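Local coordinates for beta-lactamase domain protein (Burkholderia ambifaria, PDB 5I0P) that binds two zinc ions in a metallo-beta-lactamase-type fold and is probably a metal-dependent hydrolase whose substrate is not established, at residues D22-A27 and W39-L44; L93-V98 and W123-W128; R206-Y211 and G262-M267; V242-L247 and E337-L342. All coordinates share one frame; numbering follows the deposited sequence.

Contact 1 of 4, residues D22-A27 and W39-L44; sequences DTLPAA and WLRMPL
P25 of the irregular segment 22-27 passes over R41 of strand 37-43 with CA atoms 6.1 Å apart, and the two backbones are joined through a water rather than directly. That water accepts from R41 N at 2.7 Å and donates to A26 O, bridging strand and loop. The main side-chain contact is P25 on W39. The proline and tryptophan side chains cross at about a right angle, and P25 CD sits 3.3 Å from the centroid of the W39 six-membered ring, 7° off its normal: a CH-pi contact centred on the face. P25 CG lies farther along, toward the five-membered ring and the strand backbone, with R41 CB 4.0 Å away. The indole is brought under the proline because W39 CG is anti to the backbone N (chi1 170°). Its far corner, CH2, also meets T23 O at 3.3 Å. L24, which precedes P25 in the loop, lays CD2 over the centre of the R41 guanidinium, 3.6 Å from CZ. N52 OD1, on the adjacent strand, accepts a hydrogen bond from W39 NE1 and a weak one from R41 NH2, which would help hold the indole's rotation. The arrangement is an N-terminal loop packed across a strand of the seven-stranded mixed sheet, one of the two sheets of the metallo-beta-lactamase alpha-beta/beta-alpha sandwich, with the R41 side chain about 7 Å from that of zinc ligand H277.

Contact 2 of 4, residues L93-V98 and W123-W128; sequences LPVLRV and WNVRLW
V98 and W128 are bound through their backbones: W128 N donates to V98 O at 2.6 Å, nearly straight, and V98 N donates to R126 O at 3.1 Å. Beside this pair R97 lies against the W128 indole. R97 CD stands over the five-membered ring, 3.6 Å from its centroid, and CZ is 4.4 Å from the centroid of the six-membered ring, a cation-pi contact. The guanidinium is turned edge-on, its plane 88° from that of the indole, with NH1 pointing into the face 3.2 Å from CH2. The two backbone bonds make strands 95-99 and 126-130 parallel neighbours in the mixed sheet of the metallo-beta-lactamase fold. Toward the start of the segments the backbones part, and water 2 joins L96 O to R126 N. V125 CG1 packs against V95 O, while V95 CB lies over the W123 six-membered ring, 3.7 Å from its centroid. W123 CG sits between the backbone N and carbonyl carbon (chi1 46°), which folds the indole back over V95. In the second shell, D58 makes a salt bridge to R97 NH2, and T67 OG1 accepts from R97 NE; L114 O accepts from W123 NE1, and F86 meets the same indole edge-to-face.

Contact 3 of 4, residues R206-Y211 and G262-M267; sequences RVVTGY and GRYETM
V208 points from strand 203-210 at the short helix 262-265 and meets R263 and Y264 of the helix and M267 farther along the chain. The closest approach is to the arginine. V208 CG1 lies over one face of the R263 guanidinium, displaced toward the rim, 3.7 Å from NH1 and above the plane of the group rather than at its edge. The R263 chain bends at chi2 and chi3 (-60° and -52°), curling back so that CB as well as the guanidinium touches the same methyl, CB to CG1 being 3.8 Å. R263 CB also lies over the centre of the Y264 ring. V208 CG1 reaches the ring obliquely, at CE1 (4.0 Å). The other valine methyl, CG2, faces M267 CE at 4.3 Å, a looser contact.

Polar atoms meet through water. Water 3, in the plane of the guanidinium, accepts from R263 NH2 at 2.9 Å and donates to V207 O. The Y264 hydroxyl is hydrogen-bonded to waters 4 and 5, which donate to V208 O and T209 O respectively; two successive strand carbonyls are thus tied to one phenol oxygen. R263 NH1 forms a salt bridge with E194, which also accepts a hydrogen bond from T209 OG1 and so links arginine and strand a second time. The helical turn packs against part of one face of the six-stranded sheet, the second of the metallo-beta-lactamase sandwich: V208 and M267 both touch H221 of adjoining strand 217-222, while Y264 packs on V284 and I288 of the long helix 284-308.

Contact 4 of 4, residues V242-L247 and E337-L342; sequences VSVFDL and EALAHL
V244 and V242 pack on L339 and A340 where a loop of the metallo-beta-lactamase domain meets helix 333-347 of the C-terminal domain, whose family belongs to the helix-turn-helix clan. From V244 CA the side chain heads straight for the helix. CB lies against L339 CB at 3.7 Å. At this branch the two methyls separate: CG1, anti to the backbone N (chi1 175°), goes to L339 CD1 at 3.6 Å, whereas CG2, beside the backbone N, rests on the helix backbone at A340, 3.7 Å from CA. The valine thereby straddles two consecutive helix residues, crossing the leucine side chain at about a right angle. V242 approaches the same alanine from farther back along the loop, its CG1 3.7 Å from A340 CB, so that the small alanine side chain receives both valines. P253, at the start of helix 253-260, touches both valines.

The polar part of the contact is modest. E337 bends at chi2 and carries its carboxylate alongside V242, where V242 N makes a weak hydrogen bond to OE1 (3.4 Å). The same OE1 lies 2.9 Å from V242 O, two acceptors without a hydrogen bond between them; V242 O takes a weak bond from S243 OG. The loop backbone is joined to the helix by a hydrogen bond between V244 and G336. V242 is about 5 Å, side chain to side chain, from zinc ligand H213. One turn on, H341 folds back on its own helix: ND1 donates to E337 O at 2.7 Å, and this oxygen also accepts from H341 N, from the opposite face of its carbonyl plane.

Overall arrangement
Contacts 1 and 2 both reach the seven-stranded mixed sheet, their centres 22 Å apart, while contact 3 lies on the six-stranded sheet, about 26 Å from contact 2 centre to centre. Along the chain, contact 1 closes before contact 2 opens, and both precede the other two; contacts 3 and 4 interlock, because 242-247 falls between the segments of contact 3. Their nearest atoms are about 6 Å apart without touching. Contact 4 joins the metallo-beta-lactamase fold to the C-terminal helices and lies across the chain's centre from contacts 1 and 2. The four sample both sheets and the domain junction; contact 1 comes near zinc ligand H277, and contacts 3 and 4 near H213.

Contact 1 of 4, residues D22-A27 and W39-L44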
# COMPACT_ATOMS: atom_id res chain seq x y z
N ASP A 22 10.88 2.83 -20.89
CA ASP A 22 11.90 2.48 -19.91
C ASP A 22 12.15 3.60 -18.93
O ASP A 22 13.00 3.45 -18.05
CB ASP A 22 13.23 2.20 -20.63
CG ASP A 22 13.08 1.27 -21.78
OD1 ASP A 22 13.08 1.78 -22.93
OD2 ASP A 22 12.93 0.05 -21.54
N THR A 23 11.38 4.67 -19.03
CA THR A 23 11.58 5.82 -18.16
C THR A 23 11.42 5.42 -16.71
O THR A 23 10.44 4.77 -16.32
CB THR A 23 10.57 6.91 -18.49
OG1 THR A 23 10.80 7.34 -19.83
CG2 THR A 23 10.71 8.08 -17.52
N LEU A 24 12.44 5.76 -15.92
CA LEU A 24 12.44 5.67 -14.49
C LEU A 24 13.08 7.00 -14.10
O LEU A 24 14.20 7.29 -14.55
CB LEU A 24 13.28 4.51 -13.97
CG LEU A 24 12.87 3.14 -14.41
CD1 LEU A 24 14.07 2.21 -14.23
CD2 LEU A 24 11.71 2.75 -13.47
N PRO A 25 12.46 7.78 -13.24
CA PRO A 25 13.12 9.00 -12.78
C PRO A 25 14.35 8.67 -11.96
O PRO A 25 14.34 7.74 -11.16
CB PRO A 25 12.03 9.73 -11.98
CG PRO A 25 11.10 8.68 -11.52
CD PRO A 25 11.13 7.60 -12.61
N ALA A 26 15.41 9.44 -12.19
CA ALA A 26 16.62 9.33 -11.39
C ALA A 26 16.37 9.79 -9.96
O ALA A 26 15.49 10.61 -9.69
CB ALA A 26 17.72 10.20 -12.00
N ALA A 27 17.14 9.23 -9.03
CA ALA A 27 16.99 9.63 -7.64
C ALA A 27 17.33 11.10 -7.50
O ALA A 27 18.31 11.58 -8.06
CB ALA A 27 17.89 8.79 -6.72
N TRP A 39 6.51 12.40 -10.80
CA TRP A 39 6.85 11.07 -10.31
C TRP A 39 8.27 11.11 -9.74
O TRP A 39 9.20 11.54 -10.42
CB TRP A 39 6.72 10.07 -11.47
CG TRP A 39 7.24 8.65 -11.25
CD1 TRP A 39 7.46 8.02 -10.07
CD2 TRP A 39 7.60 7.72 -12.28
NE1 TRP A 39 7.94 6.75 -10.29
CE2 TRP A 39 8.04 6.54 -11.64
CE3 TRP A 39 7.61 7.77 -13.69
CZ2 TRP A 39 8.47 5.40 -12.35
CZ3 TRP A 39 8.03 6.66 -14.39
CH2 TRP A 39 8.47 5.49 -13.72
N LEU A 40 8.42 10.71 -8.49
CA LEU A 40 9.71 10.50 -7.87
C LEU A 40 9.86 9.02 -7.58
O LEU A 40 8.87 8.32 -7.30
CB LEU A 40 9.86 11.22 -6.55
CG LEU A 40 9.37 12.56 -6.01
CD1 LEU A 40 7.91 12.92 -6.29
CD2 LEU A 40 9.58 12.37 -4.53
N ARG A 41 11.10 8.53 -7.58
CA ARG A 41 11.33 7.14 -7.21
C ARG A 41 12.42 7.07 -6.15
O ARG A 41 13.50 7.62 -6.34
CB ARG A 41 11.71 6.27 -8.41
CG ARG A 41 12.12 4.86 -8.01
CD ARG A 41 12.46 3.98 -9.23
NE ARG A 41 11.19 3.55 -9.76
CZ ARG A 41 10.82 2.30 -9.99
NH1 ARG A 41 11.63 1.27 -9.80
NH2 ARG A 41 9.59 2.11 -10.44
N MET A 42 12.12 6.42 -5.04
CA MET A 42 13.06 6.34 -3.94
C MET A 42 13.60 4.91 -3.77
O MET A 42 12.86 3.93 -3.92
CB MET A 42 12.41 6.79 -2.63
CG MET A 42 12.09 8.32 -2.57
SD MET A 42 13.63 9.33 -2.62
CE MET A 42 12.83 10.89 -2.14
N PRO A 43 14.89 4.76 -3.47
CA PRO A 43 15.43 3.42 -3.20
C PRO A 43 14.95 2.88 -1.86
O PRO A 43 14.79 3.63 -0.90
CB PRO A 43 16.94 3.65 -3.18
CG PRO A 43 17.05 5.07 -2.66
CD PRO A 43 15.91 5.81 -3.33
N LEU A 44 14.72 1.58 -1.81
CA LEU A 44 14.46 0.90 -0.56
C LEU A 44 15.48 -0.22 -0.41
O LEU A 44 15.92 -0.76 -1.42
CB LEU A 44 13.02 0.35 -0.50
CG LEU A 44 11.95 1.44 -0.43
CD1 LEU A 44 10.60 0.86 -0.56
CD2 LEU A 44 12.03 2.30 0.86
O HOH W 1 13.18 10.16 -8.00

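Contact 2 of 4, residues L93-V98 and W123-W128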
# COMPACT_ATOMS: atom_id res chain seq x y z
N LEU A 93 8.81 26.65 -4.78
CA LEU A 93 7.56 26.71 -4.05
C LEU A 93 7.60 25.80 -2.83
O LEU A 93 8.35 24.82 -2.79
CB LEU A 93 6.39 26.29 -4.95
CG LEU A 93 6.29 26.95 -6.32
CD1 LEU A 93 4.98 26.55 -6.99
CD2 LEU A 93 6.38 28.45 -6.12
N PRO A 94 6.80 26.09 -1.81
CA PRO A 94 6.76 25.21 -0.64
C PRO A 94 5.87 24.00 -0.88
O PRO A 94 5.02 23.96 -1.76
CB PRO A 94 6.19 26.10 0.46
CG PRO A 94 5.27 27.01 -0.30
CD PRO A 94 5.95 27.29 -1.62
N VAL A 95 6.12 22.98 -0.06
CA VAL A 95 5.14 21.92 0.15
C VAL A 95 4.01 22.46 1.02
O VAL A 95 4.24 23.15 2.02
CB VAL A 95 5.82 20.70 0.77
CG1 VAL A 95 4.80 19.76 1.35
CG2 VAL A 95 6.67 20.00 -0.26
N LEU A 96 2.76 22.17 0.61
CA LEU A 96 1.57 22.69 1.28
C LEU A 96 0.95 21.70 2.26
O LEU A 96 0.26 22.11 3.20
CB LEU A 96 0.51 23.11 0.24
CG LEU A 96 1.00 24.13 -0.80
CD1 LEU A 96 -0.04 24.44 -1.89
CD2 LEU A 96 1.41 25.40 -0.07
N ARG A 97 1.18 20.40 2.07
CA ARG A 97 0.62 19.37 2.92
C ARG A 97 1.23 18.04 2.49
O ARG A 97 1.76 17.92 1.38
CB ARG A 97 -0.92 19.32 2.83
CG ARG A 97 -1.47 19.03 1.45
CD ARG A 97 -2.97 18.94 1.40
NE ARG A 97 -3.41 19.21 0.05
CZ ARG A 97 -4.67 19.44 -0.32
NH1 ARG A 97 -5.63 19.41 0.60
NH2 ARG A 97 -4.96 19.73 -1.58
N VAL A 98 1.19 17.07 3.38
CA VAL A 98 1.67 15.74 3.08
C VAL A 98 0.48 14.78 3.19
O VAL A 98 -0.18 14.69 4.24
CB VAL A 98 2.81 15.32 4.01
CG1 VAL A 98 3.24 13.92 3.68
CG2 VAL A 98 3.97 16.30 3.87
N TRP A 123 9.13 24.39 6.04
CA TRP A 123 7.69 24.61 6.16
C TRP A 123 7.20 23.81 7.36
O TRP A 123 7.96 23.09 8.01
CB TRP A 123 6.96 24.23 4.87
CG TRP A 123 7.42 22.88 4.36
CD1 TRP A 123 7.15 21.66 4.91
CD2 TRP A 123 8.23 22.63 3.20
NE1 TRP A 123 7.75 20.67 4.18
CE2 TRP A 123 8.42 21.23 3.12
CE3 TRP A 123 8.82 23.45 2.23
CZ2 TRP A 123 9.17 20.63 2.10
CZ3 TRP A 123 9.57 22.87 1.24
CH2 TRP A 123 9.74 21.47 1.18
N ASN A 124 5.91 23.97 7.67
CA ASN A 124 5.29 23.21 8.74
C ASN A 124 3.84 22.98 8.32
O ASN A 124 3.01 23.88 8.43
CB ASN A 124 5.39 23.92 10.09
CG ASN A 124 6.65 23.52 10.85
OD1 ASN A 124 6.68 22.46 11.49
ND2 ASN A 124 7.69 24.35 10.79
N VAL A 125 3.57 21.78 7.80
CA VAL A 125 2.33 21.49 7.12
C VAL A 125 1.67 20.29 7.78
O VAL A 125 2.26 19.60 8.61
CB VAL A 125 2.54 21.21 5.63
CG1 VAL A 125 3.22 22.43 4.96
CG2 VAL A 125 3.36 19.97 5.48
N ARG A 126 0.42 20.07 7.39
CA ARG A 126 -0.44 19.07 8.01
C ARG A 126 -0.39 17.73 7.25
O ARG A 126 -0.33 17.68 6.02
CB ARG A 126 -1.87 19.62 8.08
CG ARG A 126 -2.88 18.57 8.52
CD ARG A 126 -2.83 18.29 10.04
NE ARG A 126 -3.26 19.44 10.82
CZ ARG A 126 -2.45 20.28 11.46
NH1 ARG A 126 -1.14 20.12 11.42
NH2 ARG A 126 -2.96 21.31 12.13
N LEU A 127 -0.39 16.65 7.99
CA LEU A 127 -0.52 15.31 7.42
C LEU A 127 -1.97 14.99 7.10
O LEU A 127 -2.84 15.13 7.96
CB LEU A 127 0.02 14.29 8.42
CG LEU A 127 -0.47 12.87 8.16
CD1 LEU A 127 0.21 12.35 6.91
CD2 LEU A 127 -0.23 11.96 9.36
N TRP A 128 -2.23 14.52 5.87
CA TRP A 128 -3.55 14.03 5.45
C TRP A 128 -3.52 12.50 5.32
O TRP A 128 -2.70 11.95 4.58
CB TRP A 128 -3.98 14.68 4.12
CG TRP A 128 -4.22 16.20 4.24
CD1 TRP A 128 -3.37 17.13 4.76
CD2 TRP A 128 -5.38 16.94 3.78
NE1 TRP A 128 -3.92 18.38 4.69
CE2 TRP A 128 -5.16 18.29 4.10
CE3 TRP A 128 -6.58 16.57 3.16
CZ2 TRP A 128 -6.11 19.30 3.84
CZ3 TRP A 128 -7.52 17.55 2.89
CH2 TRP A 128 -7.28 18.92 3.24
O HOH W 2 -1.00 21.84 5.60

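Contact 3 of 4, residues R206-Y211 and G262-M267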
# COMPACT_ATOMS: atom_id res chain seq x y z
N ARG A 206 -10.74 11.85 -5.88
CA ARG A 206 -11.73 11.20 -5.04
C ARG A 206 -11.06 10.13 -4.17
O ARG A 206 -10.31 9.30 -4.68
CB ARG A 206 -12.82 10.60 -5.93
CG ARG A 206 -13.98 9.94 -5.19
CD ARG A 206 -15.32 10.36 -5.79
NE ARG A 206 -15.45 11.82 -5.88
CZ ARG A 206 -16.07 12.57 -4.98
NH1 ARG A 206 -16.63 12.01 -3.92
NH2 ARG A 206 -16.15 13.88 -5.15
N VAL A 207 -11.32 10.15 -2.86
CA VAL A 207 -10.75 9.11 -2.01
C VAL A 207 -11.44 7.79 -2.28
O VAL A 207 -12.67 7.68 -2.22
CB VAL A 207 -10.88 9.47 -0.53
CG1 VAL A 207 -10.58 8.22 0.35
CG2 VAL A 207 -9.94 10.62 -0.16
N VAL A 208 -10.64 6.76 -2.59
CA VAL A 208 -11.14 5.41 -2.79
C VAL A 208 -10.44 4.51 -1.78
O VAL A 208 -9.21 4.32 -1.84
CB VAL A 208 -10.94 4.93 -4.24
CG1 VAL A 208 -11.42 3.48 -4.40
CG2 VAL A 208 -11.71 5.86 -5.20
N THR A 209 -11.19 4.02 -0.79
CA THR A 209 -10.60 3.21 0.28
C THR A 209 -10.53 1.75 -0.15
O THR A 209 -11.44 1.23 -0.79
CB THR A 209 -11.41 3.29 1.56
OG1 THR A 209 -12.74 2.85 1.30
CG2 THR A 209 -11.48 4.71 2.03
N GLY A 210 -9.46 1.09 0.28
CA GLY A 210 -9.27 -0.32 0.00
C GLY A 210 -8.94 -1.05 1.29
O GLY A 210 -8.45 -0.46 2.24
N TYR A 211 -9.28 -2.33 1.33
CA TYR A 211 -9.16 -3.09 2.56
C TYR A 211 -8.40 -4.39 2.30
O TYR A 211 -8.26 -4.82 1.15
CB TYR A 211 -10.55 -3.36 3.16
CG TYR A 211 -11.30 -2.08 3.43
CD1 TYR A 211 -11.10 -1.37 4.61
CD2 TYR A 211 -12.15 -1.55 2.49
CE1 TYR A 211 -11.76 -0.17 4.85
CE2 TYR A 211 -12.81 -0.36 2.70
CZ TYR A 211 -12.61 0.33 3.89
OH TYR A 211 -13.27 1.52 4.11
N GLY A 262 -12.82 -4.50 -6.89
CA GLY A 262 -13.92 -4.09 -7.74
C GLY A 262 -14.03 -2.60 -7.95
O GLY A 262 -14.58 -2.17 -8.96
N ARG A 263 -13.49 -1.80 -7.02
CA ARG A 263 -13.50 -0.35 -7.17
C ARG A 263 -12.70 0.14 -8.39
O ARG A 263 -13.03 1.18 -8.99
CB ARG A 263 -12.93 0.28 -5.90
CG ARG A 263 -13.73 0.01 -4.65
CD ARG A 263 -15.19 0.53 -4.74
NE ARG A 263 -15.35 1.94 -5.15
CZ ARG A 263 -15.22 3.01 -4.37
NH1 ARG A 263 -14.87 2.88 -3.09
NH2 ARG A 263 -15.44 4.22 -4.85
N TYR A 264 -11.65 -0.57 -8.77
CA TYR A 264 -10.86 -0.12 -9.91
C TYR A 264 -11.28 -0.82 -11.19
O TYR A 264 -11.16 -0.23 -12.26
CB TYR A 264 -9.38 -0.35 -9.64
CG TYR A 264 -9.04 -0.08 -8.20
CD1 TYR A 264 -8.90 1.21 -7.74
CD2 TYR A 264 -8.92 -1.13 -7.29
CE1 TYR A 264 -8.63 1.47 -6.39
CE2 TYR A 264 -8.65 -0.89 -5.98
CZ TYR A 264 -8.52 0.41 -5.51
OH TYR A 264 -8.26 0.67 -4.17
N GLU A 265 -11.86 -2.03 -11.08
CA GLU A 265 -12.35 -2.77 -12.24
C GLU A 265 -13.34 -1.94 -13.06
O GLU A 265 -13.37 -2.05 -14.29
CB GLU A 265 -13.03 -4.07 -11.79
CG GLU A 265 -12.21 -5.34 -11.90
CD GLU A 265 -12.85 -6.51 -11.13
OE1 GLU A 265 -13.54 -6.27 -10.11
OE2 GLU A 265 -12.67 -7.68 -11.55
N THR A 266 -14.16 -1.13 -12.41
CA THR A 266 -15.20 -0.42 -13.16
C THR A 266 -14.72 0.91 -13.71
O THR A 266 -15.47 1.54 -14.47
CB THR A 266 -16.45 -0.16 -12.29
OG1 THR A 266 -16.08 0.43 -11.04
CG2 THR A 266 -17.24 -1.45 -12.07
N MET A 267 -13.52 1.36 -13.34
CA MET A 267 -12.98 2.62 -13.82
C MET A 267 -12.64 2.50 -15.31
O MET A 267 -12.67 1.42 -15.90
CB MET A 267 -11.74 3.01 -13.02
CG MET A 267 -11.97 3.35 -11.55
SD MET A 267 -10.43 3.66 -10.65
CE MET A 267 -10.96 3.90 -8.95
O HOH W 3 -14.89 6.93 -3.88
O HOH W 4 -7.51 2.14 -1.86
O HOH W 5 -10.62 -0.66 -3.08

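Contact 4 of 4, residues V242-L247 and E337-L342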
# COMPACT_ATOMS: atom_id res chain seq x y z
N VAL A 242 -1.23 -9.51 1.59
CA VAL A 242 -2.46 -9.78 2.34
C VAL A 242 -2.10 -10.74 3.46
O VAL A 242 -1.52 -11.80 3.20
CB VAL A 242 -3.56 -10.36 1.43
CG1 VAL A 242 -4.67 -10.86 2.23
CG2 VAL A 242 -4.07 -9.28 0.47
N SER A 243 -2.34 -10.35 4.71
CA SER A 243 -1.92 -11.21 5.80
C SER A 243 -2.88 -11.16 6.98
O SER A 243 -3.59 -10.19 7.20
CB SER A 243 -0.51 -10.90 6.29
OG SER A 243 0.42 -11.44 5.38
N VAL A 244 -2.86 -12.26 7.74
CA VAL A 244 -3.53 -12.38 9.02
C VAL A 244 -2.45 -12.29 10.10
O VAL A 244 -1.35 -12.84 9.94
CB VAL A 244 -4.33 -13.69 9.12
CG1 VAL A 244 -4.90 -13.82 10.51
CG2 VAL A 244 -5.44 -13.72 8.08
N PHE A 245 -2.73 -11.52 11.14
CA PHE A 245 -1.82 -11.30 12.25
C PHE A 245 -2.48 -11.69 13.55
O PHE A 245 -3.69 -11.93 13.63
CB PHE A 245 -1.38 -9.83 12.31
CG PHE A 245 -0.83 -9.30 11.01
CD1 PHE A 245 0.48 -9.53 10.65
CD2 PHE A 245 -1.65 -8.60 10.13
CE1 PHE A 245 0.98 -9.04 9.45
CE2 PHE A 245 -1.16 -8.11 8.92
CZ PHE A 245 0.15 -8.34 8.58
N ASP A 246 -1.66 -11.69 14.61
CA ASP A 246 -2.15 -12.07 15.93
C ASP A 246 -3.24 -11.14 16.44
O ASP A 246 -4.08 -11.56 17.24
CB ASP A 246 -0.98 -12.13 16.90
CG ASP A 246 -1.39 -12.64 18.27
OD1 ASP A 246 -0.79 -12.19 19.27
OD2 ASP A 246 -2.33 -13.48 18.34
N LEU A 247 -3.27 -9.89 15.96
CA LEU A 247 -4.13 -8.86 16.52
C LEU A 247 -5.58 -9.09 16.16
O LEU A 247 -6.49 -8.75 16.93
CB LEU A 247 -3.71 -7.48 16.01
CG LEU A 247 -4.48 -6.33 16.62
CD1 LEU A 247 -4.15 -6.29 18.08
CD2 LEU A 247 -4.13 -5.03 15.95
N GLU A 337 0.46 -14.92 5.08
CA GLU A 337 -0.20 -15.02 3.79
C GLU A 337 -0.93 -16.35 3.67
O GLU A 337 -2.03 -16.42 3.10
CB GLU A 337 0.83 -14.82 2.67
CG GLU A 337 0.23 -14.66 1.26
CD GLU A 337 0.16 -13.21 0.77
OE1 GLU A 337 -0.96 -12.74 0.47
OE2 GLU A 337 1.22 -12.52 0.69
N ALA A 338 -0.34 -17.43 4.18
CA ALA A 338 -1.04 -18.72 4.17
C ALA A 338 -2.31 -18.65 5.02
O ALA A 338 -3.37 -19.12 4.60
CB ALA A 338 -0.10 -19.83 4.63
N LEU A 339 -2.23 -18.01 6.19
CA LEU A 339 -3.43 -17.83 7.02
C LEU A 339 -4.53 -17.04 6.31
O LEU A 339 -5.72 -17.32 6.50
CB LEU A 339 -3.06 -17.11 8.31
CG LEU A 339 -3.30 -17.92 9.57
CD1 LEU A 339 -3.24 -16.97 10.74
CD2 LEU A 339 -4.66 -18.63 9.49
N ALA A 340 -4.16 -16.06 5.49
CA ALA A 340 -5.17 -15.31 4.74
C ALA A 340 -5.93 -16.21 3.76
O ALA A 340 -7.13 -16.05 3.57
CB ALA A 340 -4.50 -14.14 4.03
N HIS A 341 -5.24 -17.14 3.09
CA HIS A 341 -5.94 -18.03 2.17
C HIS A 341 -6.77 -19.06 2.93
O HIS A 341 -7.89 -19.39 2.53
CB HIS A 341 -4.94 -18.72 1.23
CG HIS A 341 -4.25 -17.77 0.32
ND1 HIS A 341 -3.25 -16.92 0.76
CD2 HIS A 341 -4.51 -17.41 -0.96
CE1 HIS A 341 -2.89 -16.12 -0.23
NE2 HIS A 341 -3.64 -16.38 -1.28
N LEU A 342 -6.22 -19.60 4.01
CA LEU A 342 -6.98 -20.54 4.82
C LEU A 342 -8.22 -19.88 5.41
O LEU A 342 -9.30 -20.49 5.41
CB LEU A 342 -6.11 -21.12 5.92
CG LEU A 342 -5.07 -22.12 5.44
CD1 LEU A 342 -3.99 -22.32 6.51
CD2 LEU A 342 -5.74 -23.42 5.10